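Local coordinates for lumazine-binding protein (Silicibacter pomeroyi DSS-3, PDB 3FKA) that is of unknown function but adopts the NTF2-like fold and belongs to a putative lumazine-binding family, which hints at a small-molecule pocket, at residues K37-G42 with I112-Y117; D69-I74 with E89-G94; I83-V88 with F100-L105. One frame throughout, in Å; residues are numbered along the deposited sequence.

Contact 1: K37-G42 with I112-Y117; sequences KASEVG and IVSKVY. With EDO (1,2-ethanediol), chain R.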
# COMPACT_ATOMS: atom_id res chain seq x y z
N LYS B 37 13.40 -2.21 22.14
CA LYS B 37 13.03 -3.58 21.81
C LYS B 37 12.73 -3.80 20.32
O LYS B 37 12.17 -4.84 19.95
CB LYS B 37 11.82 -4.01 22.67
CG LYS B 37 12.06 -4.06 24.15
CD LYS B 37 10.79 -4.58 24.83
CE LYS B 37 10.91 -4.55 26.32
NZ LYS B 37 9.64 -5.00 27.01
N ALA B 38 13.17 -2.88 19.45
CA ALA B 38 12.96 -3.02 18.02
C ALA B 38 13.79 -4.18 17.46
O ALA B 38 14.83 -4.55 18.02
CB ALA B 38 13.34 -1.76 17.28
N SER B 39 13.30 -4.73 16.36
CA SER B 39 13.96 -5.83 15.66
C SER B 39 14.26 -5.48 14.21
O SER B 39 13.56 -4.64 13.63
CB SER B 39 13.04 -7.04 15.67
OG SER B 39 11.81 -6.71 14.99
N GLU B 40 15.33 -6.06 13.66
CA GLU B 40 15.69 -5.95 12.24
C GLU B 40 15.78 -7.41 11.81
O GLU B 40 16.65 -8.14 12.31
CB GLU B 40 16.98 -5.24 11.96
CG GLU B 40 17.31 -5.30 10.46
CD GLU B 40 18.68 -4.86 10.13
OE1 GLU B 40 19.63 -5.46 10.66
OE2 GLU B 40 18.81 -3.96 9.31
N VAL B 41 14.92 -7.82 10.88
CA VAL B 41 14.80 -9.22 10.48
C VAL B 41 14.79 -9.45 8.98
O VAL B 41 14.11 -8.76 8.25
CB VAL B 41 13.48 -9.81 11.05
CG1 VAL B 41 13.39 -11.31 10.81
CG2 VAL B 41 13.34 -9.49 12.55
N GLY B 42 15.51 -10.46 8.53
CA GLY B 42 15.49 -10.82 7.11
C GLY B 42 16.43 -11.96 6.89
O GLY B 42 17.00 -12.49 7.86
N ILE B 112 10.46 3.86 15.24
CA ILE B 112 10.41 2.57 14.55
C ILE B 112 10.33 1.37 15.51
O ILE B 112 11.15 1.22 16.43
CB ILE B 112 11.60 2.40 13.60
CG1 ILE B 112 11.68 3.56 12.60
CG2 ILE B 112 11.46 1.05 12.89
CD1 ILE B 112 13.01 3.61 11.80
N VAL B 113 9.34 0.53 15.26
CA VAL B 113 9.07 -0.66 16.04
C VAL B 113 9.81 -1.87 15.48
O VAL B 113 10.36 -2.67 16.24
CB VAL B 113 7.54 -0.93 16.13
CG1 VAL B 113 7.24 -2.29 16.83
CG2 VAL B 113 6.86 0.24 16.84
N SER B 114 9.82 -2.00 14.15
CA SER B 114 10.48 -3.12 13.52
C SER B 114 10.77 -2.84 12.08
O SER B 114 10.13 -1.99 11.46
CB SER B 114 9.58 -4.37 13.58
OG SER B 114 10.21 -5.52 12.99
N LYS B 115 11.74 -3.57 11.57
CA LYS B 115 12.15 -3.48 10.17
C LYS B 115 12.36 -4.89 9.63
O LYS B 115 13.11 -5.65 10.22
CB LYS B 115 13.47 -2.74 10.00
CG LYS B 115 13.86 -2.47 8.52
CD LYS B 115 15.38 -2.38 8.32
CE LYS B 115 16.06 -1.41 9.29
NZ LYS B 115 17.52 -1.41 9.06
N VAL B 116 11.67 -5.24 8.54
CA VAL B 116 11.91 -6.52 7.86
C VAL B 116 12.47 -6.08 6.52
O VAL B 116 12.12 -5.00 6.03
CB VAL B 116 10.71 -7.49 7.68
CG1 VAL B 116 10.21 -7.98 9.05
CG2 VAL B 116 9.60 -6.87 6.86
N TYR B 117 13.39 -6.87 5.98
CA TYR B 117 14.02 -6.53 4.73
C TYR B 117 14.31 -7.74 3.86
O TYR B 117 14.31 -8.91 4.33
CB TYR B 117 15.36 -5.81 4.99
CG TYR B 117 16.39 -6.74 5.61
CD1 TYR B 117 17.20 -7.57 4.82
CD2 TYR B 117 16.50 -6.85 6.99
CE1 TYR B 117 18.09 -8.48 5.38
CE2 TYR B 117 17.42 -7.74 7.56
CZ TYR B 117 18.20 -8.55 6.75
OH TYR B 117 19.11 -9.43 7.33
C1 EDO R . 9.75 0.00 25.24
O1 EDO R . 9.96 1.43 25.16
C2 EDO R . 10.02 -0.66 23.89
O2 EDO R . 11.42 -0.78 23.63
O HOH W 1 18.74 -9.01 10.18

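Contact 2: D69-I74 with E89-G94; sequences DPFWAI and ENDWAG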
# COMPACT_ATOMS: atom_id res chain seq x y z
N ASP B 69 26.69 9.48 -0.30
CA ASP B 69 25.33 10.00 -0.35
C ASP B 69 24.53 8.77 -0.74
O ASP B 69 24.57 8.34 -1.91
CB ASP B 69 25.19 11.15 -1.35
CG ASP B 69 23.82 11.81 -1.31
OD1 ASP B 69 23.09 11.66 -0.30
OD2 ASP B 69 23.47 12.50 -2.29
N PRO B 70 23.80 8.19 0.22
CA PRO B 70 23.09 6.97 -0.13
C PRO B 70 21.80 7.13 -0.92
O PRO B 70 21.11 8.12 -0.72
CB PRO B 70 22.75 6.40 1.23
CG PRO B 70 22.46 7.60 2.05
CD PRO B 70 23.46 8.62 1.59
N PHE B 71 21.55 6.18 -1.82
CA PHE B 71 20.32 6.15 -2.57
C PHE B 71 19.21 5.63 -1.68
O PHE B 71 19.42 4.66 -0.97
CB PHE B 71 20.36 5.20 -3.78
CG PHE B 71 18.97 4.76 -4.23
CD1 PHE B 71 18.20 5.56 -5.06
CD2 PHE B 71 18.41 3.55 -3.77
CE1 PHE B 71 16.91 5.17 -5.44
CE2 PHE B 71 17.12 3.17 -4.14
CZ PHE B 71 16.38 3.97 -4.98
N TRP B 72 18.05 6.26 -1.73
CA TRP B 72 16.86 5.76 -1.02
C TRP B 72 15.61 6.37 -1.63
O TRP B 72 15.66 7.45 -2.25
CB TRP B 72 16.88 6.01 0.49
CG TRP B 72 16.93 7.44 0.85
CD1 TRP B 72 18.03 8.24 0.83
CD2 TRP B 72 15.85 8.26 1.28
NE1 TRP B 72 17.71 9.50 1.23
CE2 TRP B 72 16.37 9.55 1.51
CE3 TRP B 72 14.50 8.03 1.50
CZ2 TRP B 72 15.58 10.60 1.95
CZ3 TRP B 72 13.71 9.08 1.94
CH2 TRP B 72 14.25 10.35 2.16
N ALA B 73 14.49 5.67 -1.46
CA ALA B 73 13.20 6.12 -1.96
C ALA B 73 12.09 5.56 -1.10
O ALA B 73 12.23 4.47 -0.58
CB ALA B 73 13.02 5.67 -3.40
N ILE B 74 11.01 6.32 -0.94
CA ILE B 74 9.84 5.87 -0.21
C ILE B 74 8.89 5.34 -1.27
O ILE B 74 8.39 6.12 -2.08
CB ILE B 74 9.19 6.99 0.62
CG1 ILE B 74 10.12 7.39 1.75
CG2 ILE B 74 7.88 6.53 1.22
CD1 ILE B 74 9.71 8.67 2.49
N GLU B 89 13.08 1.80 -0.20
CA GLU B 89 14.13 1.21 -1.02
C GLU B 89 15.40 1.89 -0.59
O GLU B 89 15.39 3.10 -0.44
CB GLU B 89 14.00 1.52 -2.50
CG GLU B 89 12.81 0.99 -3.22
CD GLU B 89 12.84 1.35 -4.70
OE1 GLU B 89 13.55 2.29 -5.10
OE2 GLU B 89 12.15 0.69 -5.50
N ASN B 90 16.48 1.15 -0.38
CA ASN B 90 17.72 1.83 0.01
C ASN B 90 18.95 0.99 -0.26
O ASN B 90 18.85 -0.22 -0.35
CB ASN B 90 17.69 2.30 1.46
CG ASN B 90 17.55 1.19 2.44
OD1 ASN B 90 18.46 0.40 2.62
ND2 ASN B 90 16.45 1.19 3.17
N ASP B 91 20.07 1.66 -0.43
CA ASP B 91 21.35 1.01 -0.63
C ASP B 91 22.09 1.04 0.69
O ASP B 91 22.01 2.02 1.42
CB ASP B 91 22.23 1.70 -1.66
CG ASP B 91 21.76 1.49 -3.07
OD1 ASP B 91 20.90 0.64 -3.28
OD2 ASP B 91 22.30 2.15 -3.98
N TRP B 92 22.77 -0.05 0.99
CA TRP B 92 23.59 -0.14 2.19
C TRP B 92 24.66 -1.20 1.94
O TRP B 92 24.35 -2.30 1.48
CB TRP B 92 22.78 -0.49 3.43
CG TRP B 92 23.65 -0.66 4.66
CD1 TRP B 92 24.24 0.33 5.38
CD2 TRP B 92 24.02 -1.89 5.30
NE1 TRP B 92 24.96 -0.20 6.43
CE2 TRP B 92 24.83 -1.56 6.42
CE3 TRP B 92 23.75 -3.24 5.04
CZ2 TRP B 92 25.38 -2.52 7.27
CZ3 TRP B 92 24.28 -4.21 5.91
CH2 TRP B 92 25.10 -3.84 7.00
N ALA B 93 25.91 -0.85 2.22
CA ALA B 93 27.03 -1.78 2.08
C ALA B 93 27.11 -2.49 0.73
O ALA B 93 27.44 -3.67 0.67
CB ALA B 93 26.97 -2.80 3.22
N GLY B 94 26.81 -1.76 -0.35
CA GLY B 94 26.87 -2.29 -1.70
C GLY B 94 25.74 -3.17 -2.17
O GLY B 94 25.84 -3.77 -3.25
O HOH W 2 23.90 4.36 -2.98

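Contact 3: I83-V88 with F100-L105; sequences IAMLHV and FLTVLL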
# COMPACT_ATOMS: atom_id res chain seq x y z
N ILE B 83 -0.41 4.55 14.09
CA ILE B 83 0.45 3.51 13.51
C ILE B 83 0.72 3.80 12.03
O ILE B 83 -0.11 4.39 11.33
CB ILE B 83 -0.08 2.05 13.73
CG1 ILE B 83 -1.48 1.84 13.14
CG2 ILE B 83 -0.06 1.72 15.24
CD1 ILE B 83 -1.89 0.35 13.08
N ALA B 84 1.90 3.39 11.59
CA ALA B 84 2.29 3.55 10.19
C ALA B 84 3.13 2.38 9.74
O ALA B 84 3.75 1.69 10.57
CB ALA B 84 3.08 4.85 9.96
N MSE B 85 3.10 2.14 8.44
CA MSE B 85 3.90 1.09 7.86
C MSE B 85 4.45 1.68 6.56
O MSE B 85 3.69 2.28 5.79
CB MSE B 85 3.06 -0.14 7.70
CG MSE B 85 3.84 -1.33 7.34
SE MSE B 85 2.72 -2.91 7.35
CE MSE B 85 1.21 -2.30 6.25
N LEU B 86 5.75 1.52 6.35
CA LEU B 86 6.46 2.11 5.22
C LEU B 86 7.27 1.11 4.43
O LEU B 86 7.86 0.20 5.01
CB LEU B 86 7.49 3.14 5.73
CG LEU B 86 7.26 4.50 6.45
CD1 LEU B 86 7.04 5.66 5.47
CD2 LEU B 86 6.17 4.43 7.54
N HIS B 87 7.33 1.31 3.12
CA HIS B 87 8.15 0.49 2.21
C HIS B 87 9.21 1.48 1.72
O HIS B 87 8.88 2.47 1.04
CB HIS B 87 7.37 -0.15 1.06
CG HIS B 87 8.23 -0.79 0.01
ND1 HIS B 87 7.77 -1.07 -1.26
CD2 HIS B 87 9.53 -1.17 0.03
CE1 HIS B 87 8.73 -1.63 -1.96
NE2 HIS B 87 9.81 -1.71 -1.20
N VAL B 88 10.47 1.22 2.08
CA VAL B 88 11.58 2.04 1.70
C VAL B 88 12.60 1.23 0.90
O VAL B 88 12.90 0.08 1.28
CB VAL B 88 12.33 2.62 2.96
CG1 VAL B 88 13.51 3.55 2.57
CG2 VAL B 88 11.36 3.37 3.90
N PHE B 100 10.52 -3.02 5.03
CA PHE B 100 9.15 -2.82 5.46
C PHE B 100 9.27 -2.47 6.94
O PHE B 100 9.68 -3.32 7.74
CB PHE B 100 8.23 -4.01 5.27
CG PHE B 100 7.98 -4.41 3.85
CD1 PHE B 100 8.04 -3.50 2.77
CD2 PHE B 100 7.52 -5.69 3.58
CE1 PHE B 100 7.72 -3.90 1.51
CE2 PHE B 100 7.19 -6.07 2.33
CZ PHE B 100 7.28 -5.18 1.28
N LEU B 101 8.92 -1.23 7.28
CA LEU B 101 9.02 -0.70 8.63
C LEU B 101 7.65 -0.54 9.29
O LEU B 101 6.72 -0.13 8.61
CB LEU B 101 9.66 0.69 8.58
CG LEU B 101 11.05 0.97 7.97
CD1 LEU B 101 11.27 2.49 7.78
CD2 LEU B 101 12.20 0.38 8.77
N THR B 102 7.52 -0.87 10.58
CA THR B 102 6.28 -0.65 11.35
C THR B 102 6.72 0.49 12.28
O THR B 102 7.86 0.46 12.80
CB THR B 102 5.74 -1.87 12.12
OG1 THR B 102 6.78 -2.46 12.90
CG2 THR B 102 5.21 -2.89 11.13
N VAL B 103 5.85 1.49 12.46
CA VAL B 103 6.20 2.69 13.21
C VAL B 103 5.03 3.08 14.09
O VAL B 103 3.87 2.87 13.70
CB VAL B 103 6.51 3.86 12.24
CG1 VAL B 103 7.26 5.00 12.95
CG2 VAL B 103 7.35 3.40 11.02
N LEU B 104 5.34 3.64 15.26
CA LEU B 104 4.33 4.06 16.22
C LEU B 104 4.56 5.51 16.60
O LEU B 104 5.70 5.91 16.86
CB LEU B 104 4.41 3.24 17.49
CG LEU B 104 3.37 3.49 18.59
CD1 LEU B 104 1.98 2.97 18.18
CD2 LEU B 104 3.82 2.83 19.90
N LEU B 105 3.48 6.28 16.65
CA LEU B 105 3.51 7.67 17.10
C LEU B 105 3.39 7.54 18.60
O LEU B 105 2.32 7.18 19.09
CB LEU B 105 2.35 8.47 16.53
CG LEU B 105 2.18 9.91 17.05
CD1 LEU B 105 3.37 10.78 16.76
CD2 LEU B 105 0.92 10.49 16.41

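Contact 1: K37-G42 with I112-Y117
The parallel strand pair of the NTF2-like sheet is formed here, where strand 38-44 lies beside the C-terminal strand 109-119; the axes of segments 38-42 and 112-117 are 4.7 Å apart and nearly aligned, at 11°. Three backbone bonds join them: Lys115 N to Ser39 O, Val41 N to Lys115 O and Tyr117 N to Val41 O, the first and last reaching the carbonyl in its plane. Glu40 and Lys115 run side by side on the face they share with Tyr117. Glu40 CG stands anti to the backbone N and its chain is extended, whereas Lys115 bends at chi3 (-51°), which brings NZ to 2.9 Å from Glu40 OE2 in a salt bridge that meets the carboxylate from above its plane. The other oxygen, OE1, is held by Asn51 and by an unidentified ligand, and Lys115 NZ has a weak second bond to Tyr18. The Tyr117 ring, its CG in the crowded position between backbone N and carbonyl carbon, folds over Gly42, whose CA lies 3.8 Å from the ring centroid in a CH-pi contact. One water bridges Tyr117 OH and Glu40 O. On the other face Ser39 OG and Ser114 OG meet tip to tip at 2.8 Å, and Val41 and Val116 pack beside them against Val113 of the second subunit. Glu40 is thus gripped from several sides, and the neighbouring ammonium would favour its ionised form; the ligand, though probably from the crystallisation liquor, may mark a pocket at Glu40, while the serine and valine face packs against the second subunit.

Contact 2: D69-I74 with E89-G94
The Phe71 ring turns its edge to Glu89, whose OE1 lies in the ring plane 3.3 Å from CZ, while the Asp91 carboxylate crosses the ring obliquely, its plane tilted 46° from that of the ring. The indole of Trp72 has Ile74 CG1 at its edge and leads away from segment 89-94; Trp72 packs on Val15 of helix 4-24 and on Thr4 of the third subunit. Phe71 CG is anti to the backbone N (chi1 158°), and the ring reaches along the neighbouring strand from Asp91 to Glu89, with CE2 3.9 Å from Glu89 CB. Alongside the ring, the strands of the hairpin 72-80/83-92 run antiparallel. Ala73 and Glu89 form a hydrogen-bonded pair, Glu89 N giving its proton to Ala73 O at 2.8 Å and Ala73 N returning a bond to Glu89 O, and Asp91 N continues the pairing to Phe71 O. Trp72 and Asn90 make the non-hydrogen-bonded pair on the other face, touching through their CB atoms. A water accepts from Phe71 N and donates to Asp91 OD2, closing the end of the pairing. Asp91 OD1 pairs with Arg96, Glu89 OE2 with Arg120, and Asn90 ND2 with Asp99. The in-plane approach of Glu89 OE1 should suit the slightly positive ring hydrogens of Phe71, and the arginines probably keep both acids ionised.

Contact 3: I83-V88 with F100-L105
Strands 83-88 and 100-105 run antiparallel with axes 4.7 Å apart, paired by four backbone bonds within the hairpin of strands 83-92 and 95-106 in the NTF2-like sheet. Ala84 with Val103 and Leu86 with Leu101 are the hydrogen-bonded pairs, each joined by two N-H to O bonds. At Ala84 and Val103 both donors stand above the carbonyl planes, whereas at Leu86 and Leu101 they lie in them; the straightest is Leu101 N to Leu86 O, at 168°. Side chains alternate between two faces. That of Ala84, Leu86, Leu101 and Val103 is apolar: Leu86 CD2 crosses to Val103 CG2 at 3.8 Å, Val88 CG2 meets Leu101 CD1 at 4.0 Å, and helix 4-24 covers this side through Leu11, Leu14 and Val15. The opposite face holds the non-hydrogen-bonded pairs and turns to the second subunit. Ile83 CG2 touches Leu104 CD1 at 3.8 Å there. Met85, present as selenomethionine, keeps CG anti to the backbone N and lays it 3.4 Å from Leu101 O, before its chain bends at chi3 and packs on Met85 of the second subunit. Thr102 OG1 is satisfied by Ser114 OG of that subunit. At the far end His87 and Phe100 extend the same way and form a T-shaped pair, planes at 87°, with the phenyl edge directed at the imidazole face. Asp98 OD1 binds His87 NE2, which helps to fix the rotation of the imidazole. Phe100 CE1 comes nearest, 3.5 Å from His87 CG and displaced toward the rim of the imidazole.

In the fold
All three contacts belong to one mixed sheet, ordered 47-52, 38-44, 109-119, 95-106, 83-92, 72-80. Contact 1 joins the second and third of these strands, contact 3 the fourth and fifth, and contact 2 the fifth and sixth. Centres of contacts 1 and 3 lie about 10 Å apart, and the two are stitched together by probable backbone bonds between strands 109-119 and 95-106; contact 2 is about 17 Å from either centre. Along the chain contacts 2 and 3 alternate on successive hairpins, both lying between the segments of contact 1, which brings the last strand back to the first part of the sheet. Contacts 1 and 3 share the second-subunit interface.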